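PDB 3EOF: putative oxidoreductase, which probably catalyses flavin-dependent oxidation and reduction, as a dimeric member of the nitroreductase family that binds flavin mononucleotide. Local coordinates for residues 27-30 with 31-35; 200-203 with 204-207; 86-90 with 91-95; 234-237 with 238-242. All blocks are in the same frame, centred on the assembly; numbering follows the deposited sequence.

All four contacts are local, each made within one continuous run of chain, and none touches another. Contact 1 comes closest to the cofactor: the side chain of Arg-34 lies about 4 Å from a bound FMN. In contact 2 the side chain of Asn-204 is about 9 Å from a bound FMN. In contact 4 the side chain of Leu-237 is about 12 Å from a bound FMN, and in contact 3 that of Tyr-87 about 14 Å. Contacts 1, 3 and 4 all touch the second subunit, with centres 26 to 30 Å from one another. Contact 2, which meets no other chain, lies across the chain's centre from contacts 1 and 3, its centre about 55 Å from that of contact 3.

Contact 1: residues 27-30 with 31-35; sequences DLLE and TSFRA
Thr-31 turns its hydroxyl back along helix 22-32 onto the carbonyl of Asp-27, one turn earlier. Thr-31 OG1 donates to Asp-27 O at 2.9 Å, while the backbone N of Thr-31 gives the same oxygen the usual helical bond at 3.0 Å. The two donors arrive from opposite faces of the carbonyl plane. The first torsion, which sets OG1 beside the backbone N (chi1 -52°), makes the double grip possible, and threonine suits a buried site where its hydroxyl must find a partner within its own helix. Leu-29 O is held twice as well: Ser-32 OG meets a lone pair in the carbonyl plane at 2.7 Å, and Phe-33 N bonds at 2.9 Å, nearly in line with the C=O. Leu-29 O also sits 3.2 Å above the plane of the Phe-33 ring, over its centre. Leu-29 CB touches Phe-33 CZ at 3.8 Å. Glu-30 O receives a weak bond from Phe-33 N at 3.3 Å; the glutamate side chain is extended beyond CG, and the residue is exposed. Leu-29 and Phe-33 both pack on strand 44-49. A type I turn from Ser-32 to Ala-35 follows, where Arg-171 of the second subunit, an FMN ligand, donates to Phe-33 O and Ala-35 O. The side chain of Arg-34 lies about 4 Å from FMN, which places this helix end at the dimer interface, where nitroreductases bind their flavin.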
loop_
_atom_site.group_PDB
_atom_site.type_symbol
_atom_site.label_atom_id
_atom_site.label_comp_id
_atom_site.label_asym_id
_atom_site.label_seq_id
_atom_site.Cartn_x
_atom_site.Cartn_y
_atom_site.Cartn_z
ATOM N N ASP A 27 -16.159 -12.404 -4.736
ATOM C CA ASP A 27 -16.391 -11.420 -5.807
ATOM C C ASP A 27 -15.611 -10.128 -5.504
ATOM O O ASP A 27 -14.970 -9.582 -6.375
ATOM C CB ASP A 27 -17.876 -11.146 -5.977
ATOM C CG ASP A 27 -18.230 -10.510 -7.339
ATOM O OD1 ASP A 27 -17.450 -10.616 -8.318
ATOM O OD2 ASP A 27 -19.337 -9.924 -7.428
ATOM N N LEU A 28 -15.667 -9.673 -4.254
ATOM C CA LEU A 28 -14.922 -8.513 -3.789
ATOM C C LEU A 28 -13.428 -8.747 -3.957
ATOM O O LEU A 28 -12.755 -7.911 -4.484
ATOM C CB LEU A 28 -15.225 -8.227 -2.305
ATOM C CG LEU A 28 -16.640 -7.738 -1.976
ATOM C CD1 LEU A 28 -16.825 -7.722 -0.442
ATOM C CD2 LEU A 28 -16.870 -6.393 -2.605
ATOM N N LEU A 29 -12.917 -9.891 -3.500
ATOM C CA LEU A 29 -11.504 -10.221 -3.668
ATOM C C LEU A 29 -11.129 -10.320 -5.162
ATOM O O LEU A 29 -10.204 -9.650 -5.587
ATOM C CB LEU A 29 -11.131 -11.475 -2.877
ATOM C CG LEU A 29 -11.100 -11.356 -1.344
ATOM C CD1 LEU A 29 -11.213 -12.696 -0.714
ATOM C CD2 LEU A 29 -9.853 -10.617 -0.851
ATOM N N GLU A 30 -11.894 -11.044 -5.977
ATOM C CA GLU A 30 -11.560 -11.172 -7.375
ATOM C C GLU A 30 -11.440 -9.799 -8.023
ATOM O O GLU A 30 -10.531 -9.563 -8.824
ATOM C CB GLU A 30 -12.588 -12.014 -8.127
ATOM C CG GLU A 30 -12.172 -12.306 -9.556
ATOM C CD GLU A 30 -13.152 -13.171 -10.318
ATOM O OE1 GLU A 30 -14.198 -13.575 -9.772
ATOM O OE2 GLU A 30 -12.847 -13.469 -11.475
ATOM N N THR A 31 -12.361 -8.899 -7.685
ATOM C CA THR A 31 -12.343 -7.527 -8.200
ATOM C C THR A 31 -11.164 -6.770 -7.594
ATOM O O THR A 31 -10.453 -6.071 -8.283
ATOM C CB THR A 31 -13.685 -6.775 -7.973
ATOM O OG1 THR A 31 -14.800 -7.550 -8.460
ATOM C CG2 THR A 31 -13.676 -5.459 -8.709
ATOM N N SER A 32 -10.898 -6.930 -6.314
ATOM C CA SER A 32 -9.759 -6.224 -5.749
ATOM C C SER A 32 -8.474 -6.574 -6.495
ATOM O O SER A 32 -7.606 -5.725 -6.670
ATOM C CB SER A 32 -9.627 -6.489 -4.256
ATOM O OG SER A 32 -9.100 -7.771 -4.008
ATOM N N PHE A 33 -8.381 -7.810 -6.989
ATOM C CA PHE A 33 -7.169 -8.278 -7.649
ATOM C C PHE A 33 -6.951 -7.599 -8.994
ATOM O O PHE A 33 -5.890 -7.739 -9.572
ATOM C CB PHE A 33 -7.107 -9.805 -7.805
ATOM C CG PHE A 33 -7.274 -10.590 -6.528
ATOM C CD1 PHE A 33 -6.949 -10.060 -5.299
ATOM C CD2 PHE A 33 -7.735 -11.909 -6.580
ATOM C CE1 PHE A 33 -7.084 -10.818 -4.137
ATOM C CE2 PHE A 33 -7.892 -12.634 -5.446
ATOM C CZ PHE A 33 -7.573 -12.085 -4.209
ATOM N N ARG A 34 -7.935 -6.842 -9.466
ATOM C CA ARG A 34 -7.768 -5.982 -10.634
ATOM C C ARG A 34 -6.932 -4.719 -10.339
ATOM O O ARG A 34 -6.668 -3.956 -11.243
ATOM C CB ARG A 34 -9.143 -5.596 -11.235
ATOM C CG ARG A 34 -9.780 -6.732 -11.996
ATOM C CD ARG A 34 -8.959 -6.896 -13.212
ATOM N NE ARG A 34 -9.259 -8.064 -14.008
ATOM C CZ ARG A 34 -8.561 -8.362 -15.098
ATOM N NH1 ARG A 34 -7.560 -7.555 -15.497
ATOM N NH2 ARG A 34 -8.856 -9.457 -15.781
ATOM N N ALA A 35 -6.536 -4.509 -9.082
ATOM C CA ALA A 35 -5.648 -3.415 -8.678
ATOM C C ALA A 35 -4.377 -3.557 -9.497
ATOM O O ALA A 35 -4.017 -4.669 -9.959
ATOM C CB ALA A 35 -5.308 -3.507 -7.155
#

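Contact 2: residues 200-203 with 204-207; sequences SLPE and NKLF
Leu-201 O draws two backbone N-H groups of the first turn of helix 202-209. Lys-205 N lies 3.2 Å from it on a nearly straight bond (167°), and Asn-204 N, also at 3.2 Å, adds a weak one. Leu-201 is therefore the N-cap residue by position, although its side chain has no polar group to offer. The regular ladder then carries on, with Leu-206 N bonded to Pro-202 O at 2.9 Å and Phe-207 N to Glu-203 O at 2.8 Å. Proline fits the first helical position because its ring fixes phi near the helical value and no N-H is needed there. The lysine side chain runs back past the cap: a bend at its third torsion (chi3 -60°) brings Lys-205 NZ to 3.1 Å from Ser-200 O, a weak hydrogen bond. On another side of the turn, Asn-204 and Leu-201 lie side by side and point the same way, Asn-204 ND2 standing 4.0 Å from Leu-201 CB. The amide's polar partner is Lys-198 O in helix 188-200. The Phe-207 ring packs on Leu-216 and Val-219 of helix 216-224. Lys-205, through its weak bond, and Asn-204 thus link helix 202-209 to the end of helix 188-200. A lysine ammonium would probably be stabilised there by the partial negative charge expected at a helix C-terminus.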
loop_
_atom_site.group_PDB
_atom_site.type_symbol
_atom_site.label_atom_id
_atom_site.label_comp_id
_atom_site.label_asym_id
_atom_site.label_seq_id
_atom_site.Cartn_x
_atom_site.Cartn_y
_atom_site.Cartn_z
ATOM N N SER A 200 -8.869 20.641 19.165
ATOM C CA SER A 200 -10.066 21.185 19.748
ATOM C C SER A 200 -11.141 20.139 20.004
ATOM O O SER A 200 -12.088 20.388 20.765
ATOM C CB SER A 200 -10.681 22.175 18.771
ATOM O OG SER A 200 -11.323 21.475 17.731
ATOM N N LEU A 201 -11.004 18.986 19.349
ATOM C CA LEU A 201 -12.018 17.949 19.359
ATOM C C LEU A 201 -12.041 17.275 20.726
ATOM O O LEU A 201 -10.999 16.977 21.278
ATOM C CB LEU A 201 -11.757 16.928 18.234
ATOM C CG LEU A 201 -11.795 17.431 16.772
ATOM C CD1 LEU A 201 -11.479 16.290 15.819
ATOM C CD2 LEU A 201 -13.131 18.115 16.383
ATOM N N PRO A 202 -13.240 17.043 21.282
ATOM C CA PRO A 202 -13.349 16.393 22.613
ATOM C C PRO A 202 -12.683 15.018 22.756
ATOM O O PRO A 202 -12.149 14.723 23.803
ATOM C CB PRO A 202 -14.880 16.295 22.839
ATOM C CG PRO A 202 -15.458 17.350 21.951
ATOM C CD PRO A 202 -14.569 17.403 20.736
ATOM N N GLU A 203 -12.760 14.187 21.723
ATOM C CA GLU A 203 -12.117 12.849 21.715
ATOM C C GLU A 203 -10.623 12.930 22.024
ATOM O O GLU A 203 -10.075 12.104 22.747
ATOM C CB GLU A 203 -12.192 12.185 20.316
ATOM C CG GLU A 203 -13.492 12.223 19.587
ATOM C CD GLU A 203 -13.704 13.495 18.786
ATOM O OE1 GLU A 203 -13.345 13.565 17.581
ATOM O OE2 GLU A 203 -14.306 14.396 19.368
ATOM N N ASN A 204 -9.974 13.915 21.396
ATOM C CA ASN A 204 -8.539 14.117 21.494
ATOM C C ASN A 204 -8.174 14.684 22.840
ATOM O O ASN A 204 -7.193 14.272 23.424
ATOM C CB ASN A 204 -8.010 14.962 20.317
ATOM C CG ASN A 204 -7.986 14.189 19.026
ATOM O OD1 ASN A 204 -7.631 13.018 19.017
ATOM N ND2 ASN A 204 -8.328 14.832 17.926
ATOM N N LYS A 205 -8.966 15.625 23.328
ATOM C CA LYS A 205 -8.768 16.151 24.678
ATOM C C LYS A 205 -8.927 14.988 25.688
ATOM O O LYS A 205 -8.171 14.868 26.617
ATOM C CB LYS A 205 -9.719 17.337 24.934
ATOM C CG LYS A 205 -9.324 18.621 24.115
ATOM C CD LYS A 205 -10.320 19.814 24.236
ATOM C CE LYS A 205 -11.734 19.422 23.736
ATOM N NZ LYS A 205 -12.804 20.501 23.733
ATOM N N LEU A 206 -9.880 14.100 25.450
ATOM C CA LEU A 206 -10.097 12.943 26.322
ATOM C C LEU A 206 -8.918 11.991 26.211
ATOM O O LEU A 206 -8.438 11.481 27.208
ATOM C CB LEU A 206 -11.439 12.219 26.005
ATOM C CG LEU A 206 -11.787 11.080 26.977
ATOM C CD1 LEU A 206 -11.925 11.622 28.383
ATOM C CD2 LEU A 206 -13.034 10.311 26.565
ATOM N N PHE A 207 -8.443 11.770 24.993
ATOM C CA PHE A 207 -7.301 10.900 24.739
ATOM C C PHE A 207 -6.061 11.358 25.523
ATOM O O PHE A 207 -5.368 10.552 26.133
ATOM C CB PHE A 207 -7.052 10.898 23.239
ATOM C CG PHE A 207 -6.183 9.805 22.755
ATOM C CD1 PHE A 207 -6.408 8.488 23.141
ATOM C CD2 PHE A 207 -5.194 10.061 21.818
ATOM C CE1 PHE A 207 -5.602 7.452 22.642
ATOM C CE2 PHE A 207 -4.393 9.027 21.316
ATOM C CZ PHE A 207 -4.618 7.720 21.721
#

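Contact 3: residues 86-90 with 91-95; sequences KYCQE and RNAVP
Arg-91 and Ala-93 donate their backbone N-H to Cys-88 O, at 2.8 Å and 3.1 Å, reaching it from opposite faces of the carbonyl plane as the chain leaves helix 82-89. The second of these is the six-to-one bond known from Schellman motifs, and Asn-92 takes the left-handed conformation that asparagine tolerates. The inner bond of that motif is replaced by a water, which donates to Gln-89 O and accepts from Asn-92 N, both at 2.8 Å. Compact, apolar residues suit the close return of the chain: Cys-88 CB meets Ala-93 CB at 3.7 Å and Pro-95 CD at 3.9 Å. A bend at chi2 (-67°) folds the Arg-91 guanidinium back over the preceding peptide. Glu-90 O lies in its plane, while Arg-91 NH1, bonded to Glu-90 O at 2.8 Å, stands above the carbonyl plane, not on a lone pair. Tyr-87 CE1 lies over a face of that guanidinium, the two planes standing 71° apart. Tyr-87 OH and Arg-91 NE share Glu-199 OE2 of the second subunit, the latter as a salt bridge. The turn begins the loop between helices 82-89 and 100-123 and lies against helices 188-200 and 216-224 of the other subunit.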
loop_
_atom_site.group_PDB
_atom_site.type_symbol
_atom_site.label_atom_id
_atom_site.label_comp_id
_atom_site.label_asym_id
_atom_site.label_seq_id
_atom_site.Cartn_x
_atom_site.Cartn_y
_atom_site.Cartn_z
ATOM N N LYS A 86 7.942 -20.231 -7.711
ATOM C CA LYS A 86 7.618 -21.621 -7.980
ATOM C C LYS A 86 7.319 -21.711 -9.476
ATOM O O LYS A 86 7.717 -22.632 -10.134
ATOM C CB LYS A 86 6.492 -22.140 -7.053
ATOM C CG LYS A 86 7.019 -22.783 -5.731
ATOM C CD LYS A 86 5.881 -23.264 -4.772
ATOM C CE LYS A 86 6.193 -24.590 -4.122
ATOM N NZ LYS A 86 7.528 -24.711 -3.503
ATOM N N TYR A 87 6.646 -20.707 -10.010
ATOM C CA TYR A 87 6.369 -20.632 -11.451
ATOM C C TYR A 87 7.699 -20.599 -12.231
ATOM O O TYR A 87 7.860 -21.310 -13.200
ATOM C CB TYR A 87 5.535 -19.392 -11.734
ATOM C CG TYR A 87 5.173 -19.137 -13.197
ATOM C CD1 TYR A 87 4.845 -20.172 -14.046
ATOM C CD2 TYR A 87 5.082 -17.829 -13.687
ATOM C CE1 TYR A 87 4.483 -19.925 -15.389
ATOM C CE2 TYR A 87 4.726 -17.577 -15.047
ATOM C CZ TYR A 87 4.417 -18.622 -15.874
ATOM O OH TYR A 87 4.047 -18.406 -17.221
ATOM N N CYS A 88 8.663 -19.801 -11.752
ATOM C CA CYS A 88 10.000 -19.711 -12.371
ATOM C C CYS A 88 10.653 -21.090 -12.398
ATOM O O CYS A 88 11.118 -21.556 -13.432
ATOM C CB CYS A 88 10.888 -18.712 -11.608
ATOM S SG CYS A 88 10.404 -16.975 -11.794
ATOM N N GLN A 89 10.665 -21.747 -11.245
ATOM C CA GLN A 89 11.244 -23.081 -11.096
ATOM C C GLN A 89 10.621 -24.109 -12.021
ATOM O O GLN A 89 11.245 -25.114 -12.342
ATOM C CB GLN A 89 11.139 -23.496 -9.632
ATOM C CG GLN A 89 12.070 -22.588 -8.771
ATOM C CD GLN A 89 11.781 -22.548 -7.272
ATOM O OE1 GLN A 89 10.741 -23.028 -6.776
ATOM N NE2 GLN A 89 12.706 -21.924 -6.540
ATOM N N GLU A 90 9.410 -23.832 -12.500
ATOM C CA GLU A 90 8.715 -24.752 -13.403
ATOM C C GLU A 90 8.825 -24.330 -14.853
ATOM O O GLU A 90 8.273 -25.009 -15.726
ATOM C CB GLU A 90 7.245 -24.913 -13.002
ATOM C CG GLU A 90 7.022 -25.522 -11.625
ATOM C CD GLU A 90 7.658 -26.897 -11.454
ATOM O OE1 GLU A 90 7.624 -27.726 -12.397
ATOM O OE2 GLU A 90 8.228 -27.113 -10.361
ATOM N N ARG A 91 9.532 -23.226 -15.106
ATOM C CA ARG A 91 9.723 -22.697 -16.443
ATOM C C ARG A 91 11.191 -22.356 -16.746
ATOM O O ARG A 91 11.496 -21.442 -17.508
ATOM C CB ARG A 91 8.849 -21.471 -16.595
ATOM C CG ARG A 91 7.401 -21.782 -16.524
ATOM C CD ARG A 91 6.960 -22.601 -17.685
ATOM N NE ARG A 91 5.523 -22.804 -17.669
ATOM C CZ ARG A 91 4.893 -23.768 -17.004
ATOM N NH1 ARG A 91 5.575 -24.653 -16.293
ATOM N NH2 ARG A 91 3.555 -23.840 -17.075
ATOM N N ASN A 92 12.090 -23.088 -16.107
ATOM C CA ASN A 92 13.500 -22.939 -16.324
ATOM C C ASN A 92 14.001 -21.496 -16.201
ATOM O O ASN A 92 14.732 -21.013 -17.076
ATOM C CB ASN A 92 13.852 -23.532 -17.681
ATOM C CG ASN A 92 15.333 -23.774 -17.836
ATOM O OD1 ASN A 92 16.011 -24.157 -16.878
ATOM N ND2 ASN A 92 15.856 -23.540 -19.043
ATOM N N ALA A 93 13.596 -20.846 -15.104
ATOM C CA ALA A 93 13.921 -19.451 -14.814
ATOM C C ALA A 93 14.554 -19.367 -13.442
ATOM O O ALA A 93 14.147 -20.062 -12.509
ATOM C CB ALA A 93 12.669 -18.566 -14.871
ATOM N N VAL A 94 15.558 -18.510 -13.330
ATOM C CA VAL A 94 16.277 -18.343 -12.097
ATOM C C VAL A 94 15.794 -17.058 -11.442
ATOM O O VAL A 94 16.164 -15.980 -11.876
ATOM C CB VAL A 94 17.806 -18.308 -12.333
ATOM C CG1 VAL A 94 18.515 -18.160 -10.988
ATOM C CG2 VAL A 94 18.266 -19.628 -13.066
ATOM N N PRO A 95 14.920 -17.179 -10.426
ATOM C CA PRO A 95 14.391 -16.002 -9.754
ATOM C C PRO A 95 15.390 -15.369 -8.807
ATOM O O PRO A 95 16.186 -16.092 -8.220
ATOM C CB PRO A 95 13.231 -16.563 -8.956
ATOM C CG PRO A 95 13.613 -17.914 -8.635
ATOM C CD PRO A 95 14.343 -18.409 -9.857
HETATM O O HOH W 1 11.963 -25.665 -15.021
#

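Contact 4: residues 234-237 with 238-242; sequences SENL and LKVLR
Leu-237 and Leu-241 pack one turn apart in a regular i to i+4 contact on the inner side of helix 227-243, near the C-terminus of the chain. The two side chains lie alongside each other and point the same way, with Leu-237 CG 4.2 Å from Leu-241 CD1. In the backbone, Leu-241 N bonds Leu-237 O at 2.9 Å, and the CB and CG of Leu-241 come close over the same oxygen. The ladder is sound throughout: Val-240 N to Asn-236 O at 2.9 Å, Lys-239 N to Glu-235 O at 3.0 Å and Leu-238 N to Ser-234 O at 3.2 Å. Val-240 CG2 is turned back beside the backbone N and lies 3.9 Å from Asn-236 OD1, the two side chains crossing at a slant. Asn-236, partly exposed, can combine a polar end with this apolar touch. Toward solvent, Lys-239 stretches out fully, its aliphatic part running past Glu-235 O, while Glu-235 bends at its second torsion and Glu-235 OE2 comes 4.0 Å from Leu-238 CD1. The same apolar residues also pack outside the helix: Leu-237, Val-240 and Leu-241 on Phe-152 of strand 151-160, Val-240 on helix 138-145, and Leu-237 on Leu-104 of the second subunit. This is an amphipathic helix: Leu-237, Val-240 and Leu-241 are buried, Glu-235, Lys-239 and Arg-242 exposed, and Leu-238 lies at the margin against Leu-100 of the second subunit.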
loop_
_atom_site.group_PDB
_atom_site.type_symbol
_atom_site.label_atom_id
_atom_site.label_comp_id
_atom_site.label_asym_id
_atom_site.label_seq_id
_atom_site.Cartn_x
_atom_site.Cartn_y
_atom_site.Cartn_z
ATOM N N SER A 234 11.515 -2.635 14.481
ATOM C CA SER A 234 12.332 -2.433 13.279
ATOM C C SER A 234 13.318 -3.596 13.157
ATOM O O SER A 234 13.505 -4.196 12.078
ATOM C CB SER A 234 13.069 -1.088 13.362
ATOM O OG SER A 234 12.139 -0.063 13.132
ATOM N N GLU A 235 13.901 -3.930 14.293
ATOM C CA GLU A 235 14.800 -5.031 14.369
ATOM C C GLU A 235 14.072 -6.332 14.143
ATOM O O GLU A 235 14.568 -7.209 13.416
ATOM C CB GLU A 235 15.570 -5.044 15.717
ATOM C CG GLU A 235 16.658 -3.952 15.845
ATOM C CD GLU A 235 17.655 -3.960 14.670
ATOM O OE1 GLU A 235 18.283 -5.016 14.434
ATOM O OE2 GLU A 235 17.789 -2.915 13.985
ATOM N N ASN A 236 12.907 -6.468 14.766
ATOM C CA ASN A 236 12.094 -7.678 14.609
ATOM C C ASN A 236 11.735 -7.875 13.108
ATOM O O ASN A 236 11.759 -8.984 12.561
ATOM C CB ASN A 236 10.822 -7.613 15.483
ATOM C CG ASN A 236 9.956 -8.850 15.331
ATOM O OD1 ASN A 236 10.436 -9.909 15.571
ATOM N ND2 ASN A 236 8.710 -8.711 14.856
ATOM N N LEU A 237 11.453 -6.781 12.435
ATOM C CA LEU A 237 11.083 -6.818 11.033
ATOM C C LEU A 237 12.217 -7.368 10.183
ATOM O O LEU A 237 11.989 -8.158 9.268
ATOM C CB LEU A 237 10.741 -5.412 10.602
ATOM C CG LEU A 237 10.083 -5.098 9.274
ATOM C CD1 LEU A 237 8.890 -6.024 8.975
ATOM C CD2 LEU A 237 9.643 -3.611 9.341
ATOM N N LEU A 238 13.443 -6.953 10.493
ATOM C CA LEU A 238 14.609 -7.417 9.756
ATOM C C LEU A 238 14.786 -8.888 10.003
ATOM O O LEU A 238 14.997 -9.620 9.064
ATOM C CB LEU A 238 15.867 -6.634 10.141
ATOM C CG LEU A 238 15.857 -5.154 9.748
ATOM C CD1 LEU A 238 17.021 -4.421 10.381
ATOM C CD2 LEU A 238 15.884 -5.057 8.275
ATOM N N LYS A 239 14.658 -9.320 11.258
ATOM C CA LYS A 239 14.740 -10.717 11.594
ATOM C C LYS A 239 13.724 -11.592 10.851
ATOM O O LYS A 239 14.060 -12.663 10.357
ATOM C CB LYS A 239 14.581 -10.924 13.110
ATOM C CG LYS A 239 15.753 -10.442 13.925
ATOM C CD LYS A 239 15.519 -10.691 15.435
ATOM C CE LYS A 239 16.739 -10.250 16.251
ATOM N NZ LYS A 239 16.566 -10.424 17.754
ATOM N N VAL A 240 12.479 -11.147 10.795
ATOM C CA VAL A 240 11.428 -11.934 10.183
ATOM C C VAL A 240 11.565 -11.903 8.670
ATOM O O VAL A 240 11.329 -12.928 8.009
ATOM C CB VAL A 240 10.029 -11.486 10.647
ATOM C CG1 VAL A 240 8.929 -12.331 10.002
ATOM C CG2 VAL A 240 9.944 -11.609 12.148
ATOM N N LEU A 241 11.988 -10.774 8.117
ATOM C CA LEU A 241 12.204 -10.689 6.673
ATOM C C LEU A 241 13.315 -11.676 6.278
ATOM O O LEU A 241 13.226 -12.359 5.255
ATOM C CB LEU A 241 12.587 -9.273 6.281
ATOM C CG LEU A 241 11.496 -8.225 6.114
ATOM C CD1 LEU A 241 12.181 -6.849 6.123
ATOM C CD2 LEU A 241 10.743 -8.459 4.838
ATOM N N ARG A 242 14.340 -11.781 7.130
ATOM C CA ARG A 242 15.456 -12.689 6.898
ATOM C C ARG A 242 14.947 -14.151 6.888
ATOM O O ARG A 242 15.194 -14.936 5.963
ATOM C CB ARG A 242 16.517 -12.469 7.989
ATOM C CG ARG A 242 17.735 -13.405 7.920
ATOM C CD ARG A 242 18.959 -12.873 8.743
ATOM N NE ARG A 242 19.210 -11.434 8.496
ATOM C CZ ARG A 242 19.089 -10.452 9.403
ATOM N NH1 ARG A 242 18.772 -10.705 10.682
ATOM N NH2 ARG A 242 19.329 -9.194 9.029
#